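Local coordinates for protein apical membrane antigen 1 (Babesia divergens, PDB 4APM) that probably serves host-cell invasion by this apicomplexan parasite, as an AMA1-family surface antigen acting at the moving junction, at residues E243-D248 / T323-V328; L255-A260 / M345-S350. One frame throughout, in Å; residues are numbered along the deposited sequence.

Contacts 1 and 2 are neighbouring parts of one helix-on-sheet unit, consistent with the PAN fold of the AMA1 family, with centres about 13 Å apart. Contact 1 (243-248 with 323-328) pairs the edge strand with the strand beside it; contact 2 (255-260 with 345-350) sets the C-terminal part of the following helix against the end of the strand on the opposite edge. The two meet through Glu244 OE1 and Leu255 CD1, 3.4 Å apart, and through Val328 CB and Met256 CB, 4.2 Å apart. Contact 2 is buried, about 5 Å from the chain centre to its own centre, and contact 1 more peripheral, about 17 Å. Both lie away from the calcium site.

Contact 1. Residues E243-D248 / T323-V328; sequences EEFTRD and TGLCRV
Glu244 and Cys326 form the hydrogen-bonded pair of this antiparallel strand contact, flanked by the non-hydrogen-bonded pairs Glu243-Arg327 and Phe245-Leu325. Glu244 N donates to Cys326 O at 3.0 Å, and Cys326 N returns to Glu244 O at 2.8 Å. A third backbone bond, Thr246 N to Gly324 O at 2.9 Å, carries the pairing just past the strand ends. There Gly324 turns in a left-handed backbone conformation, and Thr323 OG1 accepts from Leu325 N in an ST turn.

The aromatic contact is a CH-pi interaction. Leu325 CD1 stands over the centre of the Phe245 ring, 3.8 Å from the centroid and 6° off its normal. Leu325 chi2 of 69° turns CD1 toward the ring. Thr323 O meets the same ring differently, at the edge and in its plane, 3.5 Å from Phe245 CD1. On the other face of the sheet, Thr246 CG2 packs against Cys326 CB at 3.7 Å. That cysteine is joined by a disulfide to Cys252 of helix 249-257; Thr246 packs on Glu251 and Cys252 of that helix, and Glu244 on Leu255.

Glu243 and Arg327 lie side by side, pointing the same way, their carboxylate and guanidinium planes 58° apart. Glu243 OE2 lies at the guanidinium edge but nearest the methylene chain, 3.1 Å from Arg327 CD. Its separation from Arg327 NE, 4.4 Å, is beyond a salt bridge. Ser240 OG hydrogen-bonds to both Glu243 OE2 and Arg327 NH1, and Ile238 O also accepts from that NH1.

Backbone bonds thus set the register, and the disulfide ties one face to the helix. The other face holds the CH-pi pair and the Glu243-Arg327 pair, which Ser240 bridges and which probably adds a modest electrostatic attraction.

Contact 2. Residues L255-A260 / M345-S350; sequences LMFENA and MTAVGS
Met256 and Ala347 are central to this buried contact, in which the last part of helix 249-257 packs over the end of strand 342-346, an arrangement consistent with the helix-on-sheet layout of a PAN module. Met256 SD rests 3.3 Å from Ala347 N, while its methyl CE touches Thr346 C at 3.6 Å and Met345 CB at 4.1 Å. Bends at chi2 and chi3 curl the thioether against this backbone, with CG anti to the backbone N (chi1 167°). Phe257 comes in beside it with a ring edge: CD1 is 3.7 Å from Ala347 O, which lies near the ring plane. A type I beta turn runs from Phe257 to Ala260 and brings Ala260 CB tightly against Ala347 CB, 3.5 Å away.

Further out, the rings of Phe257 and Tyr30 meet in a T-shaped (edge-to-face) stack. Met345 is bonded through its backbone to Ala317 of strand 316-320, and Ala347, just past the strand, to Asn315. The polar need of Ala347 O, beside the aromatic edge, is met by Lys195 NZ, which hydrogen-bonds to that oxygen and to Gly349 O.

Contact 1. Residues E243-D248 / T323-V328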
loop_
_atom_site.group_PDB
_atom_site.type_symbol
_atom_site.label_atom_id
_atom_site.label_comp_id
_atom_site.label_asym_id
_atom_site.label_seq_id
_atom_site.Cartn_x
_atom_site.Cartn_y
_atom_site.Cartn_z
ATOM N N GLU A 243 -4.324 16.231 6.880
ATOM C CA GLU A 243 -5.290 15.417 7.604
ATOM C C GLU A 243 -6.683 15.721 7.129
ATOM O O GLU A 243 -6.971 16.864 6.752
ATOM C CB GLU A 243 -5.267 15.725 9.079
ATOM C CG GLU A 243 -3.929 16.108 9.643
ATOM C CD GLU A 243 -3.981 16.140 11.133
ATOM O OE1 GLU A 243 -5.011 16.605 11.670
ATOM O OE2 GLU A 243 -3.046 15.606 11.751
ATOM N N GLU A 244 -7.550 14.706 7.209
ATOM C CA GLU A 244 -8.990 14.853 6.963
ATOM C C GLU A 244 -9.773 13.770 7.658
ATOM O O GLU A 244 -9.285 12.633 7.820
ATOM C CB GLU A 244 -9.306 14.826 5.482
ATOM C CG GLU A 244 -9.507 16.219 4.907
ATOM C CD GLU A 244 -8.898 16.327 3.535
ATOM O OE1 GLU A 244 -8.962 15.315 2.832
ATOM O OE2 GLU A 244 -8.323 17.390 3.182
ATOM N N PHE A 245 -10.969 14.135 8.114
ATOM C CA PHE A 245 -11.900 13.159 8.666
ATOM C C PHE A 245 -12.466 12.359 7.531
ATOM O O PHE A 245 -12.841 12.941 6.508
ATOM C CB PHE A 245 -13.011 13.875 9.450
ATOM C CG PHE A 245 -12.542 14.417 10.776
ATOM C CD1 PHE A 245 -12.419 13.583 11.878
ATOM C CD2 PHE A 245 -12.152 15.754 10.902
ATOM C CE1 PHE A 245 -11.949 14.077 13.094
ATOM C CE2 PHE A 245 -11.682 16.258 12.109
ATOM C CZ PHE A 245 -11.580 15.423 13.211
ATOM N N THR A 246 -12.449 11.026 7.668
ATOM C CA THR A 246 -13.004 10.146 6.656
ATOM C C THR A 246 -13.971 9.167 7.330
ATOM O O THR A 246 -13.933 8.998 8.538
ATOM C CB THR A 246 -11.903 9.364 5.872
ATOM O OG1 THR A 246 -11.238 8.469 6.752
ATOM C CG2 THR A 246 -10.840 10.320 5.259
ATOM N N ARG A 247 -14.836 8.535 6.541
ATOM C CA ARG A 247 -15.931 7.731 7.076
ATOM C C ARG A 247 -15.471 6.338 7.472
ATOM O O ARG A 247 -16.098 5.692 8.277
ATOM C CB ARG A 247 -17.047 7.633 6.047
ATOM C CG ARG A 247 -17.936 8.851 6.050
ATOM C CD ARG A 247 -18.890 8.823 4.889
ATOM N NE ARG A 247 -18.183 9.060 3.644
ATOM C CZ ARG A 247 -18.775 9.079 2.468
ATOM N NH1 ARG A 247 -20.084 8.901 2.402
ATOM N NH2 ARG A 247 -18.061 9.272 1.370
ATOM N N ASP A 248 -14.346 5.893 6.926
ATOM C CA ASP A 248 -13.836 4.547 7.222
ATOM C C ASP A 248 -12.386 4.429 6.746
ATOM O O ASP A 248 -11.877 5.324 6.068
ATOM C CB ASP A 248 -14.739 3.459 6.575
ATOM C CG ASP A 248 -15.146 3.812 5.161
ATOM O OD1 ASP A 248 -14.253 4.227 4.370
ATOM O OD2 ASP A 248 -16.346 3.665 4.822
ATOM N N THR A 323 -12.075 8.256 15.993
ATOM C CA THR A 323 -12.389 9.630 15.607
ATOM C C THR A 323 -12.711 9.769 14.108
ATOM O O THR A 323 -13.376 10.736 13.672
ATOM C CB THR A 323 -11.229 10.595 15.962
ATOM O OG1 THR A 323 -10.013 10.159 15.336
ATOM C CG2 THR A 323 -11.011 10.660 17.467
ATOM N N GLY A 324 -12.199 8.840 13.314
ATOM C CA GLY A 324 -12.263 8.961 11.869
ATOM C C GLY A 324 -11.200 9.880 11.285
ATOM O O GLY A 324 -11.198 10.160 10.080
ATOM N N LEU A 325 -10.267 10.345 12.104
ATOM C CA LEU A 325 -9.255 11.212 11.544
ATOM C C LEU A 325 -8.217 10.403 10.751
ATOM O O LEU A 325 -7.572 9.497 11.281
ATOM C CB LEU A 325 -8.619 12.107 12.591
ATOM C CG LEU A 325 -7.644 13.177 12.075
ATOM C CD1 LEU A 325 -8.352 14.274 11.286
ATOM C CD2 LEU A 325 -6.913 13.796 13.242
ATOM N N CYS A 326 -8.094 10.741 9.472
ATOM C CA CYS A 326 -7.107 10.153 8.607
ATOM C C CYS A 326 -5.899 11.102 8.496
ATOM O O CYS A 326 -6.028 12.201 7.990
ATOM C CB CYS A 326 -7.717 9.912 7.222
ATOM S SG CYS A 326 -6.578 9.204 6.001
ATOM N N ARG A 327 -4.734 10.683 8.990
ATOM C CA ARG A 327 -3.539 11.513 8.871
ATOM C C ARG A 327 -2.596 10.941 7.813
ATOM O O ARG A 327 -1.966 9.917 8.042
ATOM C CB ARG A 327 -2.815 11.637 10.213
ATOM C CG ARG A 327 -3.664 12.202 11.352
ATOM C CD ARG A 327 -2.772 12.660 12.520
ATOM N NE ARG A 327 -1.941 11.571 13.060
ATOM C CZ ARG A 327 -0.612 11.462 12.913
ATOM N NH1 ARG A 327 0.100 12.395 12.265
ATOM N NH2 ARG A 327 0.024 10.436 13.461
ATOM N N VAL A 328 -2.504 11.581 6.656
ATOM C CA VAL A 328 -1.550 11.114 5.682
ATOM C C VAL A 328 -0.163 11.726 5.847
ATOM O O VAL A 328 -0.031 12.880 6.265
ATOM C CB VAL A 328 -2.113 10.948 4.239
ATOM C CG1 VAL A 328 -3.590 11.293 4.145
ATOM C CG2 VAL A 328 -1.235 11.575 3.161
#

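Contact 2. Residues L255-A260 / M345-S350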
loop_
_atom_site.group_PDB
_atom_site.type_symbol
_atom_site.label_atom_id
_atom_site.label_comp_id
_atom_site.label_asym_id
_atom_site.label_seq_id
_atom_site.Cartn_x
_atom_site.Cartn_y
_atom_site.Cartn_z
ATOM N N LEU A 255 -7.787 8.313 -0.065
ATOM C CA LEU A 255 -7.286 9.690 0.039
ATOM C C LEU A 255 -5.767 9.717 -0.052
ATOM O O LEU A 255 -5.181 10.592 -0.678
ATOM C CB LEU A 255 -7.682 10.254 1.412
ATOM C CG LEU A 255 -8.054 11.719 1.618
ATOM C CD1 LEU A 255 -7.804 12.131 3.069
ATOM C CD2 LEU A 255 -7.380 12.666 0.647
ATOM N N MET A 256 -5.133 8.828 0.711
ATOM C CA MET A 256 -3.689 8.711 0.719
ATOM C C MET A 256 -3.178 8.214 -0.655
ATOM O O MET A 256 -2.168 8.719 -1.197
ATOM C CB MET A 256 -3.284 7.749 1.830
ATOM C CG MET A 256 -1.835 7.317 1.733
ATOM S SD MET A 256 -1.539 5.563 1.752
ATOM C CE MET A 256 -2.707 4.791 2.908
ATOM N N PHE A 257 -3.844 7.198 -1.195
ATOM C CA PHE A 257 -3.442 6.620 -2.487
ATOM C C PHE A 257 -3.320 7.689 -3.615
ATOM O O PHE A 257 -2.384 7.662 -4.404
ATOM C CB PHE A 257 -4.421 5.511 -2.877
ATOM C CG PHE A 257 -4.108 4.842 -4.196
ATOM C CD1 PHE A 257 -3.068 3.925 -4.302
ATOM C CD2 PHE A 257 -4.906 5.069 -5.306
ATOM C CE1 PHE A 257 -2.821 3.265 -5.508
ATOM C CE2 PHE A 257 -4.653 4.416 -6.508
ATOM C CZ PHE A 257 -3.610 3.508 -6.606
ATOM N N GLU A 258 -4.250 8.638 -3.650
ATOM C CA GLU A 258 -4.244 9.690 -4.660
ATOM C C GLU A 258 -2.962 10.514 -4.619
ATOM O O GLU A 258 -2.657 11.207 -5.582
ATOM C CB GLU A 258 -5.409 10.652 -4.429
ATOM C CG GLU A 258 -6.765 10.044 -4.630
ATOM C CD GLU A 258 -7.852 11.102 -4.611
ATOM O OE1 GLU A 258 -7.645 12.163 -3.965
ATOM O OE2 GLU A 258 -8.892 10.885 -5.275
ATOM N N ASN A 259 -2.281 10.496 -3.464
ATOM C CA ASN A 259 -1.120 11.345 -3.191
ATOM C C ASN A 259 0.139 10.526 -3.083
ATOM O O ASN A 259 1.205 11.045 -2.711
ATOM C CB ASN A 259 -1.355 12.118 -1.892
ATOM C CG ASN A 259 -2.482 13.136 -2.023
ATOM O OD1 ASN A 259 -3.610 12.932 -1.532
ATOM N ND2 ASN A 259 -2.223 14.174 -2.788
ATOM N N ALA A 260 0.004 9.222 -3.346
ATOM C CA ALA A 260 1.098 8.284 -3.183
ATOM C C ALA A 260 2.064 8.493 -4.340
ATOM O O ALA A 260 1.782 9.258 -5.264
ATOM C CB ALA A 260 0.573 6.832 -3.160
ATOM N N MET A 345 -1.756 2.319 7.757
ATOM C CA MET A 345 -2.051 1.834 6.410
ATOM C C MET A 345 -1.025 2.331 5.381
ATOM O O MET A 345 -0.381 3.366 5.598
ATOM C CB MET A 345 -3.450 2.282 6.038
ATOM C CG MET A 345 -4.469 1.806 7.084
ATOM S SD MET A 345 -6.077 2.431 6.694
ATOM C CE MET A 345 -6.576 1.274 5.409
ATOM N N THR A 346 -0.872 1.602 4.271
ATOM C CA THR A 346 0.037 2.046 3.220
ATOM C C THR A 346 -0.648 2.027 1.848
ATOM O O THR A 346 -1.704 1.370 1.679
ATOM C CB THR A 346 1.346 1.224 3.152
ATOM O OG1 THR A 346 1.118 0.036 2.411
ATOM C CG2 THR A 346 1.891 0.855 4.536
ATOM N N ALA A 347 -0.077 2.785 0.901
ATOM C CA ALA A 347 -0.631 2.893 -0.442
ATOM C C ALA A 347 -0.607 1.556 -1.224
ATOM O O ALA A 347 -1.312 1.429 -2.236
ATOM C CB ALA A 347 0.101 3.975 -1.243
ATOM N N VAL A 348 0.217 0.583 -0.822
ATOM C CA VAL A 348 0.216 -0.684 -1.606
ATOM C C VAL A 348 -0.708 -1.736 -1.016
ATOM O O VAL A 348 -1.146 -2.663 -1.727
ATOM C CB VAL A 348 1.619 -1.300 -1.811
ATOM C CG1 VAL A 348 2.541 -0.337 -2.539
ATOM C CG2 VAL A 348 2.220 -1.718 -0.493
ATOM N N GLY A 349 -1.014 -1.571 0.275
ATOM C CA GLY A 349 -1.659 -2.600 1.070
ATOM C C GLY A 349 -3.171 -2.511 1.015
ATOM O O GLY A 349 -3.743 -1.550 0.503
ATOM N N SER A 350 -3.815 -3.516 1.574
ATOM C CA SER A 350 -5.251 -3.518 1.657
ATOM C C SER A 350 -5.835 -2.208 2.222
ATOM O O SER A 350 -5.325 -1.656 3.197
ATOM C CB SER A 350 -5.729 -4.692 2.510
ATOM O OG SER A 350 -7.139 -4.758 2.365
#